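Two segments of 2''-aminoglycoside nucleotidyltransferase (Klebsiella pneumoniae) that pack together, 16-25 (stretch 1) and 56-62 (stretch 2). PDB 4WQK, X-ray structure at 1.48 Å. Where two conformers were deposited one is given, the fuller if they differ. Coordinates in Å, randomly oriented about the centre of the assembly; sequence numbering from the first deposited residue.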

# COMPACT_ATOMS: atom_id res chain seq x y z
N ALA A 16 16.97 4.50 -1.66
CA ALA A 16 17.05 5.74 -2.43
C ALA A 16 16.10 6.79 -1.84
O ALA A 16 16.42 7.99 -1.82
CB ALA A 16 16.73 5.46 -3.88
N ALA A 17 14.92 6.37 -1.36
CA ALA A 17 13.97 7.32 -0.78
C ALA A 17 14.50 7.86 0.55
O ALA A 17 14.46 9.05 0.80
CB ALA A 17 12.58 6.65 -0.60
N ASP A 18 15.08 7.00 1.37
CA ASP A 18 15.67 7.47 2.62
C ASP A 18 16.74 8.55 2.35
O ASP A 18 16.85 9.53 3.09
CB ASP A 18 16.31 6.31 3.40
CG ASP A 18 15.27 5.40 4.13
OD1 ASP A 18 14.04 5.67 4.08
OD2 ASP A 18 15.77 4.45 4.83
N GLU A 19 17.58 8.33 1.34
CA GLU A 19 18.69 9.26 1.03
C GLU A 19 18.11 10.64 0.66
O GLU A 19 18.73 11.68 0.97
CB GLU A 19 19.56 8.70 -0.09
CG GLU A 19 20.71 9.61 -0.49
CD GLU A 19 21.79 8.88 -1.30
OE1 GLU A 19 21.50 7.79 -1.84
OE2 GLU A 19 22.92 9.40 -1.39
N ARG A 20 16.95 10.63 0.03
CA ARG A 20 16.25 11.84 -0.39
C ARG A 20 15.30 12.39 0.70
O ARG A 20 14.53 13.35 0.43
CB ARG A 20 15.44 11.56 -1.67
CG ARG A 20 16.30 11.26 -2.90
CD ARG A 20 15.43 10.75 -4.06
NE ARG A 20 16.16 10.58 -5.32
CZ ARG A 20 16.20 11.46 -6.32
NH1 ARG A 20 15.54 12.62 -6.23
NH2 ARG A 20 16.90 11.18 -7.42
N ASN A 21 15.32 11.79 1.91
CA ASN A 21 14.37 12.18 2.95
C ASN A 21 12.92 12.14 2.47
O ASN A 21 12.10 13.03 2.84
CB ASN A 21 14.74 13.58 3.45
CG ASN A 21 16.20 13.65 3.84
OD1 ASN A 21 16.95 14.50 3.33
ND2 ASN A 21 16.61 12.74 4.70
N LEU A 22 12.60 11.12 1.67
CA LEU A 22 11.30 10.94 1.03
C LEU A 22 10.61 9.77 1.70
O LEU A 22 11.07 8.62 1.54
CB LEU A 22 11.46 10.67 -0.46
CG LEU A 22 10.15 10.37 -1.15
CD1 LEU A 22 9.34 11.67 -1.25
CD2 LEU A 22 10.46 9.79 -2.54
N PRO A 23 9.60 10.02 2.54
CA PRO A 23 8.91 8.86 3.13
C PRO A 23 8.06 8.14 2.07
O PRO A 23 7.46 8.79 1.21
CB PRO A 23 8.03 9.49 4.23
CG PRO A 23 7.69 10.87 3.64
CD PRO A 23 8.98 11.31 2.90
N LEU A 24 8.02 6.81 2.11
CA LEU A 24 7.17 6.02 1.24
C LEU A 24 6.57 4.92 2.10
O LEU A 24 7.27 4.37 2.96
CB LEU A 24 7.95 5.38 0.08
CG LEU A 24 8.63 6.32 -0.92
CD1 LEU A 24 9.50 5.46 -1.84
CD2 LEU A 24 7.58 7.11 -1.72
N TRP A 25 5.31 4.61 1.84
CA TRP A 25 4.62 3.55 2.59
C TRP A 25 4.37 2.36 1.69
O TRP A 25 3.81 2.51 0.60
CB TRP A 25 3.29 4.05 3.16
CG TRP A 25 3.48 5.04 4.28
CD1 TRP A 25 3.41 4.79 5.61
CD2 TRP A 25 3.77 6.45 4.14
NE1 TRP A 25 3.68 5.95 6.33
CE2 TRP A 25 3.92 6.97 5.45
CE3 TRP A 25 3.93 7.30 3.04
CZ2 TRP A 25 4.19 8.32 5.70
CZ3 TRP A 25 4.23 8.65 3.29
CH2 TRP A 25 4.35 9.12 4.61
N GLY A 56 7.65 13.78 -8.38
CA GLY A 56 8.83 13.83 -9.23
C GLY A 56 10.03 13.10 -8.62
O GLY A 56 10.87 12.54 -9.35
N GLU A 57 10.11 13.11 -7.29
CA GLU A 57 11.24 12.46 -6.62
C GLU A 57 11.09 10.96 -6.70
O GLU A 57 12.09 10.25 -6.88
CB GLU A 57 11.37 12.92 -5.17
CG GLU A 57 11.65 14.44 -5.06
CD GLU A 57 11.77 14.89 -3.63
OE1 GLU A 57 12.61 14.28 -2.92
OE2 GLU A 57 11.04 15.83 -3.23
N LEU A 58 9.85 10.46 -6.56
CA LEU A 58 9.65 9.02 -6.74
C LEU A 58 9.94 8.62 -8.19
O LEU A 58 10.60 7.60 -8.43
CB LEU A 58 8.25 8.60 -6.32
CG LEU A 58 7.94 7.12 -6.53
CD1 LEU A 58 8.90 6.24 -5.78
CD2 LEU A 58 6.47 6.83 -6.10
N GLU A 59 9.51 9.43 -9.14
CA GLU A 59 9.78 9.11 -10.54
C GLU A 59 11.31 9.09 -10.78
O GLU A 59 11.81 8.27 -11.53
CB GLU A 59 9.09 10.08 -11.51
CG GLU A 59 7.56 9.94 -11.53
CD GLU A 59 6.91 10.70 -12.68
OE1 GLU A 59 7.60 11.11 -13.65
OE2 GLU A 59 5.67 10.89 -12.67
N ALA A 60 12.03 9.98 -10.11
CA ALA A 60 13.48 10.01 -10.28
C ALA A 60 14.12 8.73 -9.72
O ALA A 60 15.09 8.23 -10.31
CB ALA A 60 14.08 11.26 -9.61
N ILE A 61 13.59 8.22 -8.61
CA ILE A 61 14.09 6.96 -8.07
C ILE A 61 13.87 5.84 -9.07
O ILE A 61 14.78 5.06 -9.38
CB ILE A 61 13.42 6.65 -6.73
CG1 ILE A 61 13.94 7.63 -5.65
CG2 ILE A 61 13.62 5.18 -6.34
CD1 ILE A 61 13.11 7.57 -4.37
N VAL A 62 12.66 5.79 -9.63
CA VAL A 62 12.33 4.77 -10.62
C VAL A 62 13.29 4.81 -11.80
O VAL A 62 13.83 3.78 -12.22
CB VAL A 62 10.87 4.93 -11.12
CG1 VAL A 62 10.59 4.07 -12.37
CG2 VAL A 62 9.88 4.62 -10.00
O HOH W 1 14.87 14.23 -4.08

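A helix often packs against the end of another helix and the loop that follows it by letting one branched side chain settle among small and apolar neighbours, and this pair of segments from an aminoglycoside nucleotidyltransferase illustrates the principle. No direct hydrogen bond crosses between the stretches; shape does most of the work, burying 405 Å² counted over both sides.

The principal bump is Ile-61, which points toward the first stretch from its helix. With chi1 in m and chi2 in t, its side chain extends so that CD1 lies 3.7 Å from Ala-17 CA and 3.9 Å from Leu-22 CD2. Ala-16 and Ala-17, which end at CB, form part of the surface that receives it: CB of Ala-16 sits 4.0 Å from Ile-61 CG1, and Ala-16 CA and Ile-61 CA are 6.5 Å apart.

At Arg-20 the chain leaves its helix, and Leu-22 N bonds back to Ala-17 O at 2.9 Å, closing the turn. Leu-22 then supplies a bump of its own. Its CD2 reaches Ile-61 CD1 and also lies 4.1 Å from Leu-58 N and 4.2 Å from Glu-57 CB, fitting against both backbone and side chain of the opposing helix. Farther along, Leu-24 CD1 meets Leu-58 CD1 at 4.1 Å, extending the buried apolar seam.

Arg-20 covers the more exposed side of this arrangement. Its long, extended side chain reaches over the second stretch's helix, with NE 3.7 Å from Ile-61 CG1 and NH2 3.6 Å from Ala-60 CB; the small CB of Ala-60 is what the guanidinium meets, while Glu-57 O lies over one of its faces. Where charge meets charge, a water fills the gap, accepting from Arg-20 NH1 at 2.8 Å and donating to Glu-57 OE1 at 2.5 Å. The water thus links the two charged groups, while Arg-20 lies against Ile-61 and Ala-60, and Glu-57 CB against Leu-22.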